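Local coordinates for protein FOKI restriction endonuclease (Planomicrobium okeanokoites, PDB 2FOK) that cleaves double-stranded DNA as a type IIS restriction endonuclease, pairing a recognition region built of helix-turn-helix-family subdomains with a separate metal-dependent cleavage domain, at residues G172-K177 / A264-G269; F192-E197 / S222-A227; A86-T91 / G100-W105. One frame throughout, in Å; residues are numbered along the deposited sequence.

Interaction 1: residues G172-K177 / A264-G269; sequences GQHLTK and AFKITG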
ATOM      1  N   GLY A 172      20.391  12.762   1.406  1.00 29.60           N
ATOM      2  CA  GLY A 172      20.104  13.865   2.302  1.00 29.41           C
ATOM      3  C   GLY A 172      18.746  14.482   2.051  1.00 30.43           C
ATOM      4  O   GLY A 172      18.419  15.519   2.627  1.00 30.86           O
ATOM      5  N   GLN A 173      17.961  13.844   1.186  1.00 29.76           N
ATOM      6  CA  GLN A 173      16.617  14.312   0.848  1.00 29.50           C
ATOM      7  C   GLN A 173      15.723  14.378   2.087  1.00 30.22           C
ATOM      8  O   GLN A 173      15.938  13.651   3.062  1.00 30.43           O
ATOM      9  CB  GLN A 173      15.958  13.370  -0.182  1.00 30.69           C
ATOM     10  CG  GLN A 173      16.801  13.032  -1.417  1.00 28.53           C
ATOM     11  CD  GLN A 173      17.533  11.705  -1.274  1.00 32.12           C
ATOM     12  OE1 GLN A 173      17.954  11.338  -0.183  1.00 33.38           O
ATOM     13  NE2 GLN A 173      17.689  10.984  -2.379  1.00 30.72           N
ATOM     14  N   HIS A 174      14.724  15.257   2.042  1.00 28.56           N
ATOM     15  CA  HIS A 174      13.754  15.409   3.129  1.00 26.38           C
ATOM     16  C   HIS A 174      12.421  14.980   2.526  1.00 27.26           C
ATOM     17  O   HIS A 174      11.815  15.725   1.753  1.00 25.31           O
ATOM     18  CB  HIS A 174      13.668  16.862   3.564  1.00 20.39           C
ATOM     19  CG  HIS A 174      12.811  17.081   4.772  1.00 27.26           C
ATOM     20  ND1 HIS A 174      12.420  16.052   5.599  1.00 26.57           N
ATOM     21  CD2 HIS A 174      12.291  18.213   5.304  1.00 21.96           C
ATOM     22  CE1 HIS A 174      11.695  16.540   6.591  1.00 25.74           C
ATOM     23  NE2 HIS A 174      11.600  17.848   6.435  1.00 25.24           N
ATOM     24  N   LEU A 175      11.949  13.789   2.872  1.00 26.87           N
ATOM     25  CA  LEU A 175      10.706  13.316   2.275  1.00 25.11           C
ATOM     26  C   LEU A 175       9.565  12.931   3.215  1.00 30.49           C
ATOM     27  O   LEU A 175       9.782  12.549   4.375  1.00 31.39           O
ATOM     28  CB  LEU A 175      11.020  12.142   1.342  1.00 21.96           C
ATOM     29  CG  LEU A 175      12.307  12.243   0.521  1.00 16.82           C
ATOM     30  CD1 LEU A 175      12.570  10.918  -0.186  1.00 23.91           C
ATOM     31  CD2 LEU A 175      12.178  13.368  -0.510  1.00 14.46           C
ATOM     32  N   THR A 176       8.344  13.044   2.685  1.00 28.18           N
ATOM     33  CA  THR A 176       7.127  12.699   3.407  1.00 24.78           C
ATOM     34  C   THR A 176       6.880  11.216   3.168  1.00 27.18           C
ATOM     35  O   THR A 176       7.499  10.612   2.284  1.00 30.00           O
ATOM     36  CB  THR A 176       5.891  13.478   2.883  1.00 21.93           C
ATOM     37  OG1 THR A 176       5.738  13.253   1.473  1.00 17.83           O
ATOM     38  CG2 THR A 176       6.045  14.960   3.136  1.00 26.96           C
ATOM     39  N   LYS A 177       5.970  10.649   3.955  1.00 23.09           N
ATOM     40  CA  LYS A 177       5.604   9.242   3.866  1.00 19.05           C
ATOM     41  C   LYS A 177       5.081   8.901   2.472  1.00 22.06           C
ATOM     42  O   LYS A 177       5.175   7.752   2.023  1.00 19.50           O
ATOM     43  CB  LYS A 177       4.525   8.944   4.895  1.00 21.43           C
ATOM     44  CG  LYS A 177       3.300   9.850   4.761  1.00 17.39           C
ATOM     45  CD  LYS A 177       2.160   9.384   5.653  1.00 24.22           C
ATOM     46  CE  LYS A 177       1.598  10.539   6.485  1.00 23.21           C
ATOM     47  NZ  LYS A 177       0.247  10.237   7.026  1.00 26.81           N
ATOM     48  N   ALA A 264       7.549  13.374   7.947  1.00 30.21           N
ATOM     49  CA  ALA A 264       8.627  13.540   6.984  1.00 27.60           C
ATOM     50  C   ALA A 264       9.882  13.082   7.699  1.00 23.17           C
ATOM     51  O   ALA A 264       9.959  13.166   8.914  1.00 21.34           O
ATOM     52  CB  ALA A 264       8.751  14.987   6.575  1.00 28.52           C
ATOM     53  N   PHE A 265      10.862  12.593   6.947  1.00 28.11           N
ATOM     54  CA  PHE A 265      12.097  12.093   7.547  1.00 24.40           C
ATOM     55  C   PHE A 265      13.327  12.493   6.739  1.00 27.71           C
ATOM     56  O   PHE A 265      13.216  12.907   5.584  1.00 25.66           O
ATOM     57  CB  PHE A 265      12.035  10.559   7.668  1.00 24.14           C
ATOM     58  CG  PHE A 265      10.719  10.035   8.199  1.00 21.43           C
ATOM     59  CD1 PHE A 265       9.583  10.012   7.395  1.00 21.45           C
ATOM     60  CD2 PHE A 265      10.611   9.609   9.515  1.00 19.98           C
ATOM     61  CE1 PHE A 265       8.359   9.583   7.899  1.00 22.75           C
ATOM     62  CE2 PHE A 265       9.397   9.176  10.030  1.00 16.29           C
ATOM     63  CZ  PHE A 265       8.265   9.164   9.224  1.00 18.83           C
ATOM     64  N   LYS A 266      14.497  12.357   7.362  1.00 29.03           N
ATOM     65  CA  LYS A 266      15.781  12.681   6.737  1.00 30.10           C
ATOM     66  C   LYS A 266      16.891  11.852   7.392  1.00 26.48           C
ATOM     67  O   LYS A 266      17.011  11.822   8.613  1.00 28.04           O
ATOM     68  CB  LYS A 266      16.081  14.168   6.911  1.00 33.02           C
ATOM     69  CG  LYS A 266      17.237  14.676   6.068  1.00 35.64           C
ATOM     70  CD  LYS A 266      17.460  16.163   6.323  1.00 38.36           C
ATOM     71  CE  LYS A 266      18.034  16.862   5.102  1.00 38.80           C
ATOM     72  NZ  LYS A 266      17.109  17.912   4.584  1.00 40.58           N
ATOM     73  N   ILE A 267      17.707  11.188   6.582  1.00 28.32           N
ATOM     74  CA  ILE A 267      18.783  10.347   7.109  1.00 26.15           C
ATOM     75  C   ILE A 267      19.751  11.070   8.041  1.00 29.77           C
ATOM     76  O   ILE A 267      19.803  12.299   8.058  1.00 30.35           O
ATOM     77  CB  ILE A 267      19.583   9.695   5.960  1.00 26.31           C
ATOM     78  CG1 ILE A 267      20.097   8.326   6.405  1.00 17.86           C
ATOM     79  CG2 ILE A 267      20.726  10.595   5.525  1.00 24.14           C
ATOM     80  CD1 ILE A 267      20.241   7.334   5.258  1.00 24.09           C
ATOM     81  N   THR A 268      20.501  10.295   8.825  1.00 32.24           N
ATOM     82  CA  THR A 268      21.487  10.835   9.768  1.00 31.00           C
ATOM     83  C   THR A 268      22.863  10.213   9.513  1.00 33.53           C
ATOM     84  O   THR A 268      23.056   9.476   8.542  1.00 32.01           O
ATOM     85  CB  THR A 268      21.105  10.539  11.242  1.00 31.30           C
ATOM     86  OG1 THR A 268      21.197   9.131  11.486  1.00 35.13           O
ATOM     87  CG2 THR A 268      19.686  11.014  11.551  1.00 28.01           C
ATOM     88  N   GLY A 269      23.815  10.507  10.392  1.00 33.50           N
ATOM     89  CA  GLY A 269      25.157   9.967  10.243  1.00 30.57           C
ATOM     90  C   GLY A 269      25.220   8.480  10.545  1.00 28.84           C
ATOM     91  O   GLY A 269      25.896   7.720   9.851  1.00 30.90           O
TER
HETATM   92  O   HOH W   1      17.930  12.189   4.069  1.00 21.17           O

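Interaction 2: residues F192-E197 / S222-A227; sequences FTSLPE and SSDKYA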
ATOM      1  N   PHE A 192      -0.163  -1.925  -1.361  1.00 22.92           N
ATOM      2  CA  PHE A 192       0.993  -1.029  -1.475  1.00 20.49           C
ATOM      3  C   PHE A 192       0.620   0.181  -2.324  1.00 20.04           C
ATOM      4  O   PHE A 192       1.267   0.459  -3.339  1.00 23.48           O
ATOM      5  CB  PHE A 192       2.191  -1.731  -2.134  1.00 17.55           C
ATOM      6  CG  PHE A 192       2.545  -3.042  -1.516  1.00 10.47           C
ATOM      7  CD1 PHE A 192       3.357  -3.095  -0.395  1.00 13.47           C
ATOM      8  CD2 PHE A 192       2.047  -4.227  -2.048  1.00  8.62           C
ATOM      9  CE1 PHE A 192       3.679  -4.315   0.204  1.00 15.35           C
ATOM     10  CE2 PHE A 192       2.352  -5.455  -1.470  1.00 14.04           C
ATOM     11  CZ  PHE A 192       3.173  -5.504  -0.336  1.00 17.81           C
ATOM     12  N   THR A 193      -0.413   0.903  -1.900  1.00 20.72           N
ATOM     13  CA  THR A 193      -0.880   2.086  -2.614  1.00 21.46           C
ATOM     14  C   THR A 193      -0.328   3.357  -1.970  1.00 22.17           C
ATOM     15  O   THR A 193      -0.047   3.385  -0.775  1.00 23.78           O
ATOM     16  CB  THR A 193      -2.423   2.169  -2.607  1.00 21.22           C
ATOM     17  OG1 THR A 193      -2.866   2.449  -1.281  1.00 18.51           O
ATOM     18  CG2 THR A 193      -3.046   0.863  -3.070  1.00 14.20           C
ATOM     19  N   SER A 194      -0.175   4.411  -2.762  1.00 22.67           N
ATOM     20  CA  SER A 194       0.344   5.674  -2.246  1.00 22.82           C
ATOM     21  C   SER A 194      -0.441   6.831  -2.852  1.00 22.79           C
ATOM     22  O   SER A 194      -0.757   6.820  -4.043  1.00 25.56           O
ATOM     23  CB  SER A 194       1.840   5.823  -2.583  1.00 22.62           C
ATOM     24  OG  SER A 194       2.418   6.982  -1.982  1.00 16.30           O
ATOM     25  N   LEU A 195      -0.760   7.823  -2.028  1.00 20.47           N
ATOM     26  CA  LEU A 195      -1.505   8.986  -2.488  1.00 22.85           C
ATOM     27  C   LEU A 195      -0.573  10.065  -3.016  1.00 24.09           C
ATOM     28  O   LEU A 195       0.366  10.473  -2.328  1.00 27.00           O
ATOM     29  CB  LEU A 195      -2.325   9.600  -1.350  1.00 18.33           C
ATOM     30  CG  LEU A 195      -3.149   8.724  -0.412  1.00 19.30           C
ATOM     31  CD1 LEU A 195      -3.741   9.603   0.689  1.00 16.96           C
ATOM     32  CD2 LEU A 195      -4.243   8.028  -1.185  1.00 18.78           C
ATOM     33  N   PRO A 196      -0.803  10.528  -4.254  1.00 24.77           N
ATOM     34  CA  PRO A 196       0.050  11.582  -4.816  1.00 23.02           C
ATOM     35  C   PRO A 196       0.111  12.747  -3.821  1.00 23.72           C
ATOM     36  O   PRO A 196      -0.903  13.337  -3.486  1.00 23.12           O
ATOM     37  CB  PRO A 196      -0.664  11.964  -6.109  1.00 23.95           C
ATOM     38  CG  PRO A 196      -1.431  10.729  -6.491  1.00 23.24           C
ATOM     39  CD  PRO A 196      -1.832  10.071  -5.206  1.00 23.96           C
ATOM     40  N   GLU A 197       1.305  13.053  -3.336  1.00 27.02           N
ATOM     41  CA  GLU A 197       1.501  14.121  -2.361  1.00 26.17           C
ATOM     42  C   GLU A 197       0.877  15.428  -2.832  1.00 27.10           C
ATOM     43  O   GLU A 197       0.039  16.011  -2.144  1.00 29.26           O
ATOM     44  CB  GLU A 197       2.998  14.315  -2.114  1.00 24.15           C
ATOM     45  CG  GLU A 197       3.316  15.404  -1.125  1.00 26.90           C
ATOM     46  CD  GLU A 197       4.791  15.690  -1.060  1.00 30.71           C
ATOM     47  OE1 GLU A 197       5.305  16.372  -1.979  1.00 29.84           O
ATOM     48  OE2 GLU A 197       5.436  15.228  -0.092  1.00 31.70           O
ATOM     49  N   SER A 222      -1.617   2.400   1.633  1.00 22.49           N
ATOM     50  CA  SER A 222      -0.926   1.343   2.359  1.00 26.03           C
ATOM     51  C   SER A 222       0.577   1.569   2.483  1.00 24.57           C
ATOM     52  O   SER A 222       1.122   1.438   3.572  1.00 27.26           O
ATOM     53  CB  SER A 222      -1.182  -0.013   1.707  1.00 26.73           C
ATOM     54  OG  SER A 222      -2.264   0.052   0.805  1.00 28.21           O
ATOM     55  N   SER A 223       1.249   1.910   1.381  1.00 24.93           N
ATOM     56  CA  SER A 223       2.696   2.135   1.415  1.00 22.00           C
ATOM     57  C   SER A 223       3.051   3.368   2.248  1.00 26.51           C
ATOM     58  O   SER A 223       4.123   3.425   2.866  1.00 25.13           O
ATOM     59  CB  SER A 223       3.244   2.296   0.003  1.00 22.50           C
ATOM     60  OG  SER A 223       3.621   1.045  -0.555  1.00 21.01           O
ATOM     61  N   ASP A 224       2.161   4.358   2.255  1.00 25.60           N
ATOM     62  CA  ASP A 224       2.375   5.570   3.040  1.00 25.36           C
ATOM     63  C   ASP A 224       2.336   5.199   4.528  1.00 23.18           C
ATOM     64  O   ASP A 224       3.031   5.807   5.337  1.00 24.44           O
ATOM     65  CB  ASP A 224       1.296   6.616   2.723  1.00 23.35           C
ATOM     66  CG  ASP A 224       1.160   6.874   1.230  1.00 26.22           C
ATOM     67  OD1 ASP A 224       2.188   6.823   0.528  1.00 31.29           O
ATOM     68  OD2 ASP A 224       0.032   7.121   0.750  1.00 23.64           O
ATOM     69  N   LYS A 225       1.522   4.195   4.860  1.00 23.12           N
ATOM     70  CA  LYS A 225       1.358   3.664   6.222  1.00 21.54           C
ATOM     71  C   LYS A 225       2.666   3.005   6.664  1.00 23.41           C
ATOM     72  O   LYS A 225       3.214   3.306   7.730  1.00 23.91           O
ATOM     73  CB  LYS A 225       0.257   2.595   6.226  1.00 23.00           C
ATOM     74  CG  LYS A 225      -0.917   2.872   7.146  1.00 30.63           C
ATOM     75  CD  LYS A 225      -2.170   3.211   6.334  1.00 31.27           C
ATOM     76  CE  LYS A 225      -3.121   2.026   6.219  1.00 30.11           C
ATOM     77  NZ  LYS A 225      -4.257   2.345   5.316  1.00 31.22           N
ATOM     78  N   TYR A 226       3.140   2.081   5.833  1.00 21.13           N
ATOM     79  CA  TYR A 226       4.381   1.356   6.075  1.00 19.55           C
ATOM     80  C   TYR A 226       5.564   2.313   6.194  1.00 21.16           C
ATOM     81  O   TYR A 226       6.388   2.156   7.085  1.00 24.12           O
ATOM     82  CB  TYR A 226       4.632   0.363   4.936  1.00 13.98           C
ATOM     83  CG  TYR A 226       3.536  -0.671   4.786  1.00 18.17           C
ATOM     84  CD1 TYR A 226       2.906  -1.201   5.902  1.00 15.43           C
ATOM     85  CD2 TYR A 226       3.130  -1.120   3.531  1.00 19.75           C
ATOM     86  CE1 TYR A 226       1.911  -2.145   5.790  1.00 16.28           C
ATOM     87  CE2 TYR A 226       2.121  -2.078   3.404  1.00 18.03           C
ATOM     88  CZ  TYR A 226       1.517  -2.585   4.546  1.00 20.76           C
ATOM     89  OH  TYR A 226       0.523  -3.544   4.466  1.00 17.80           O
ATOM     90  N   ALA A 227       5.645   3.303   5.302  1.00 21.83           N
ATOM     91  CA  ALA A 227       6.739   4.287   5.317  1.00 23.00           C
ATOM     92  C   ALA A 227       6.780   5.116   6.595  1.00 22.82           C
ATOM     93  O   ALA A 227       7.852   5.526   7.042  1.00 22.59           O
ATOM     94  CB  ALA A 227       6.619   5.225   4.135  1.00 19.98           C
TER

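Interaction 3: residues A86-T91 / G100-W105; sequences AIIQAT and GYIDNW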
ATOM      1  N   ALA A  86      -6.084 -15.137  24.228  1.00 33.62           N
ATOM      2  CA  ALA A  86      -4.743 -15.668  24.024  1.00 30.58           C
ATOM      3  C   ALA A  86      -3.592 -15.034  24.795  1.00 30.97           C
ATOM      4  O   ALA A  86      -3.775 -14.095  25.570  1.00 28.51           O
ATOM      5  CB  ALA A  86      -4.435 -15.634  22.545  1.00 30.70           C
ATOM      6  N   ILE A  87      -2.395 -15.566  24.543  1.00 32.05           N
ATOM      7  CA  ILE A  87      -1.158 -15.110  25.175  1.00 31.56           C
ATOM      8  C   ILE A  87      -0.814 -13.648  24.895  1.00 33.36           C
ATOM      9  O   ILE A  87      -0.717 -12.842  25.820  1.00 38.80           O
ATOM     10  CB  ILE A  87       0.048 -15.969  24.735  1.00 30.84           C
ATOM     11  CG1 ILE A  87      -0.218 -17.444  25.049  1.00 30.67           C
ATOM     12  CG2 ILE A  87       1.311 -15.487  25.431  1.00 25.94           C
ATOM     13  CD1 ILE A  87       0.818 -18.382  24.474  1.00 24.68           C
ATOM     14  N   ILE A  88      -0.623 -13.294  23.630  1.00 31.44           N
ATOM     15  CA  ILE A  88      -0.278 -11.911  23.325  1.00 29.25           C
ATOM     16  C   ILE A  88      -1.324 -10.975  23.918  1.00 27.25           C
ATOM     17  O   ILE A  88      -0.990  -9.971  24.544  1.00 25.60           O
ATOM     18  CB  ILE A  88      -0.164 -11.686  21.799  1.00 31.00           C
ATOM     19  CG1 ILE A  88       1.039 -12.484  21.261  1.00 34.65           C
ATOM     20  CG2 ILE A  88      -0.006 -10.187  21.499  1.00 31.64           C
ATOM     21  CD1 ILE A  88       1.551 -12.057  19.904  1.00 28.02           C
ATOM     22  N   GLN A  89      -2.592 -11.319  23.725  1.00 25.13           N
ATOM     23  CA  GLN A  89      -3.691 -10.521  24.239  1.00 25.99           C
ATOM     24  C   GLN A  89      -3.477 -10.211  25.719  1.00 26.19           C
ATOM     25  O   GLN A  89      -3.567  -9.057  26.130  1.00 24.61           O
ATOM     26  CB  GLN A  89      -5.018 -11.265  24.054  1.00 25.86           C
ATOM     27  CG  GLN A  89      -5.699 -11.036  22.709  1.00 29.28           C
ATOM     28  CD  GLN A  89      -7.043 -11.747  22.604  1.00 32.36           C
ATOM     29  OE1 GLN A  89      -7.828 -11.772  23.556  1.00 35.26           O
ATOM     30  NE2 GLN A  89      -7.311 -12.326  21.442  1.00 31.27           N
ATOM     31  N   ALA A  90      -3.164 -11.241  26.503  1.00 27.62           N
ATOM     32  CA  ALA A  90      -2.969 -11.102  27.945  1.00 26.71           C
ATOM     33  C   ALA A  90      -1.647 -10.510  28.437  1.00 30.48           C
ATOM     34  O   ALA A  90      -1.571 -10.045  29.576  1.00 31.29           O
ATOM     35  CB  ALA A  90      -3.201 -12.450  28.628  1.00 20.38           C
ATOM     36  N   THR A  91      -0.599 -10.529  27.618  1.00 33.35           N
ATOM     37  CA  THR A  91       0.675  -9.976  28.084  1.00 31.62           C
ATOM     38  C   THR A  91       0.771  -8.483  27.829  1.00 29.28           C
ATOM     39  O   THR A  91       1.674  -7.809  28.337  1.00 30.70           O
ATOM     40  CB  THR A  91       1.905 -10.695  27.451  1.00 28.93           C
ATOM     41  OG1 THR A  91       2.475  -9.881  26.425  1.00 28.63           O
ATOM     42  CG2 THR A  91       1.517 -12.032  26.875  1.00 29.68           C
ATOM     43  N   GLY A 100      -7.577  -4.623  30.314  1.00 40.47           N
ATOM     44  CA  GLY A 100      -6.390  -5.226  30.892  1.00 40.19           C
ATOM     45  C   GLY A 100      -5.691  -6.102  29.865  1.00 38.75           C
ATOM     46  O   GLY A 100      -4.708  -6.781  30.162  1.00 36.43           O
ATOM     47  N   TYR A 101      -6.213  -6.085  28.643  1.00 37.41           N
ATOM     48  CA  TYR A 101      -5.645  -6.866  27.562  1.00 35.28           C
ATOM     49  C   TYR A 101      -6.006  -6.209  26.233  1.00 36.78           C
ATOM     50  O   TYR A 101      -6.875  -5.330  26.186  1.00 34.77           O
ATOM     51  CB  TYR A 101      -6.170  -8.304  27.621  1.00 35.37           C
ATOM     52  CG  TYR A 101      -7.672  -8.437  27.547  1.00 35.72           C
ATOM     53  CD1 TYR A 101      -8.334  -8.417  26.321  1.00 36.17           C
ATOM     54  CD2 TYR A 101      -8.434  -8.596  28.706  1.00 40.58           C
ATOM     55  CE1 TYR A 101      -9.718  -8.551  26.247  1.00 39.48           C
ATOM     56  CE2 TYR A 101      -9.822  -8.732  28.647  1.00 39.13           C
ATOM     57  CZ  TYR A 101     -10.457  -8.707  27.415  1.00 41.94           C
ATOM     58  OH  TYR A 101     -11.830  -8.829  27.351  1.00 43.88           O
ATOM     59  N   ILE A 102      -5.328  -6.626  25.161  1.00 34.65           N
ATOM     60  CA  ILE A 102      -5.569  -6.070  23.826  1.00 31.37           C
ATOM     61  C   ILE A 102      -6.342  -7.042  22.941  1.00 28.67           C
ATOM     62  O   ILE A 102      -6.418  -8.229  23.235  1.00 31.55           O
ATOM     63  CB  ILE A 102      -4.249  -5.709  23.116  1.00 29.23           C
ATOM     64  CG1 ILE A 102      -3.217  -6.816  23.334  1.00 27.39           C
ATOM     65  CG2 ILE A 102      -3.726  -4.387  23.646  1.00 31.06           C
ATOM     66  CD1 ILE A 102      -2.341  -7.077  22.138  1.00 21.82           C
ATOM     67  N   ASP A 103      -6.910  -6.523  21.858  1.00 27.02           N
ATOM     68  CA  ASP A 103      -7.697  -7.317  20.925  1.00 28.92           C
ATOM     69  C   ASP A 103      -6.848  -8.172  19.985  1.00 28.70           C
ATOM     70  O   ASP A 103      -5.619  -8.113  20.012  1.00 29.18           O
ATOM     71  CB  ASP A 103      -8.604  -6.392  20.109  1.00 32.71           C
ATOM     72  CG  ASP A 103      -7.827  -5.328  19.360  1.00 37.12           C
ATOM     73  OD1 ASP A 103      -7.455  -4.305  19.978  1.00 36.89           O
ATOM     74  OD2 ASP A 103      -7.585  -5.517  18.148  1.00 42.08           O
ATOM     75  N   ASN A 104      -7.520  -8.961  19.151  1.00 30.40           N
ATOM     76  CA  ASN A 104      -6.858  -9.851  18.201  1.00 31.90           C
ATOM     77  C   ASN A 104      -6.271  -9.138  16.986  1.00 34.76           C
ATOM     78  O   ASN A 104      -5.618  -9.762  16.154  1.00 36.96           O
ATOM     79  CB  ASN A 104      -7.835 -10.936  17.729  1.00 30.32           C
ATOM     80  CG  ASN A 104      -9.001 -10.374  16.924  1.00 33.32           C
ATOM     81  OD1 ASN A 104      -9.753  -9.511  17.400  1.00 28.62           O
ATOM     82  ND2 ASN A 104      -9.159 -10.862  15.697  1.00 30.00           N
ATOM     83  N   TRP A 105      -6.497  -7.836  16.876  1.00 37.73           N
ATOM     84  CA  TRP A 105      -5.962  -7.088  15.747  1.00 36.37           C
ATOM     85  C   TRP A 105      -4.607  -6.504  16.120  1.00 35.90           C
ATOM     86  O   TRP A 105      -3.646  -6.606  15.355  1.00 37.13           O
ATOM     87  CB  TRP A 105      -6.931  -5.976  15.337  1.00 39.88           C
ATOM     88  CG  TRP A 105      -8.121  -6.478  14.575  1.00 43.54           C
ATOM     89  CD1 TRP A 105      -9.431  -6.174  14.808  1.00 46.99           C
ATOM     90  CD2 TRP A 105      -8.114  -7.401  13.478  1.00 47.09           C
ATOM     91  NE1 TRP A 105     -10.243  -6.850  13.927  1.00 46.30           N
ATOM     92  CE2 TRP A 105      -9.461  -7.611  13.100  1.00 46.59           C
ATOM     93  CE3 TRP A 105      -7.101  -8.073  12.778  1.00 49.70           C
ATOM     94  CZ2 TRP A 105      -9.822  -8.465  12.052  1.00 48.72           C
ATOM     95  CZ3 TRP A 105      -7.459  -8.924  11.737  1.00 50.47           C
ATOM     96  CH2 TRP A 105      -8.811  -9.111  11.384  1.00 50.80           C
TER

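Interaction 1: residues G172-K177 / A264-G269
H174, at the start of the edge strand, aims ring atom ND1 across at the backbone carbonyl of F265 on the middle strand. The bond from H174 ND1 to F265 O measures 3.2 Å and is almost straight, 170° at the hydrogen. It lies only 5° out of the ring plane, yet it reaches the oxygen from above the carbonyl plane. CG anti to the backbone N (chi1 -174°) swings the ring across to the neighbouring strand, where H174 CE1 also meets the methyl A264 CB at 3.3 Å.

The same carbonyl receives L175 N nearly end-on, at 3.1 Å from F265 O, and F265 N returns a bond of 2.8 Å to L175 O. This reciprocal pair defines L175 and F265 as an antiparallel hydrogen-bonded pair; T176 and A264 follow as a non-hydrogen-bonded one, their side chains on the other face of the sheet. On the N-terminal side of H174 the direct backbone bonding gives way to a water, which donates to Q173 O and accepts from I267 N. The K266 side chain passes the same Q173 carbonyl, its CG 3.4 Å from Q173 O.

L175 and F265 both pack on L180, tying the edge and middle strands to helix 177-181 within recognition subdomain 2. Chemically, F265 O takes a main-chain and a side-chain donor from different directions; the near-straight, in-plane bond probably restrains the turn of the imidazole and calls for a proton on ND1.

Interaction 2: residues F192-E197 / S222-A227
Two first torsions set up the meeting of S194 and D224. In S194, OG lies anti to the backbone N (chi1 -174°); in D224, CG lies anti to the carbonyl carbon (chi1 -52°), which sends the carboxylate from the first turn of helix 222-236 to the loop. The two oxygens then divide the work. S194 OG donates to D224 OD1 at 2.5 Å, and L195 N donates to D224 OD2 at 3.0 Å with an angle of 164° at the hydrogen. Each acceptor uses its syn lone pair, so the carboxylate spans a side-chain hydroxyl and a main-chain N-H as a fork. G221 N also donates to OD2.

Two residues earlier on the helix, S222 and its neighbour S223 meet T193. T193 OG1 accepts from S222 N at 3.2 Å, T193 O accepts from S223 N at 2.9 Å, and T193 N makes a weak bond to S222 OG. S223 OG sits near the edge of the F192 ring, 3.5 Å from F192 CB, while its hydrogen bond goes to L184 O. The rings of F192 and Y226 approach obliquely, F192 CD1 being 4.1 Å from Y226 CE2, and W10 meets both.

Without the carboxylate, as with an alanine here, the L195 N-H and the S194 hydroxyl would probably lose this acceptor, loosening the loop at 194-195 while the T193 bonds remain.

The chemistry is that of a helix start bound by its first-turn N-H groups and a buried carboxylate; the surrounding donors, together with the helix N-terminus, would be expected to stabilise its negative charge.

Interaction 3: residues A86-T91 / G100-W105
Q89 and I102 make the one hydrogen bond between the segments: I102 N donates to Q89 O over 3.2 Å, with 160° at the hydrogen. This main-chain link joins the middle of the short helix 87-91 to the extended chain leading into helix 104-116.

Carbons also lie against carbonyl oxygens: Q89 extends past the I102 carbonyl, its CG 2.9 Å from I102 O, and Y101 CB sits 3.1 Å from Q89 O, the Y101 ring directed onward so that OH bonds A82 O.

Among the polar side chains, Q89 reaches N104, where Q89 NE2 is 4.0 Å from N104 CB. The two side chains point the same way, with their amide planes 62° apart. The Q89 amide is bonded at both ends, OE1 to D85 N and NE2 to V72 O, which fixes its flip. Within 100-105, D103 is the N-cap of helix 104-116: D103 OD2 accepts from W105 N at 2.9 Å, and OD1 bonds S106 OG.

Apolar contact is limited to one pair. I102 CG1, between the backbone N and the carbonyl carbon (chi1 43°), carries I102 CD1 to I88 CG2 at 3.9 Å.

Around this joint in recognition subdomain 1, I88 packs on L71 of helix 68-72 and on L111 of helix 104-116, and A90 and Y101 touch I42 and L45 of helix 32-45. The contact thus gathers three neighbouring helices around the short helix 87-91.

In the fold
Interaction 3 comes first along the chain, in recognition subdomain 1. Interactions 1 and 2 follow in subdomain 2, with both segments of interaction 2 falling between 172-177 and 264-269. Those two have centres about 16 Å apart and touch: T176 OG1 and E197 OE2 lie 2.5 Å apart, probably hydrogen-bonded, so the start of helix 177-181 meets that of helix 197-205. Interaction 1 closes an edge of the three-stranded antiparallel sheet, whereas interaction 2 lies near the centre of the chain, where L195 and P196 reach helix 421-436 of the cleavage domain. Interaction 3 stands apart, its centre about 28 Å from that of interaction 2, consistent with separately packed recognition subdomains.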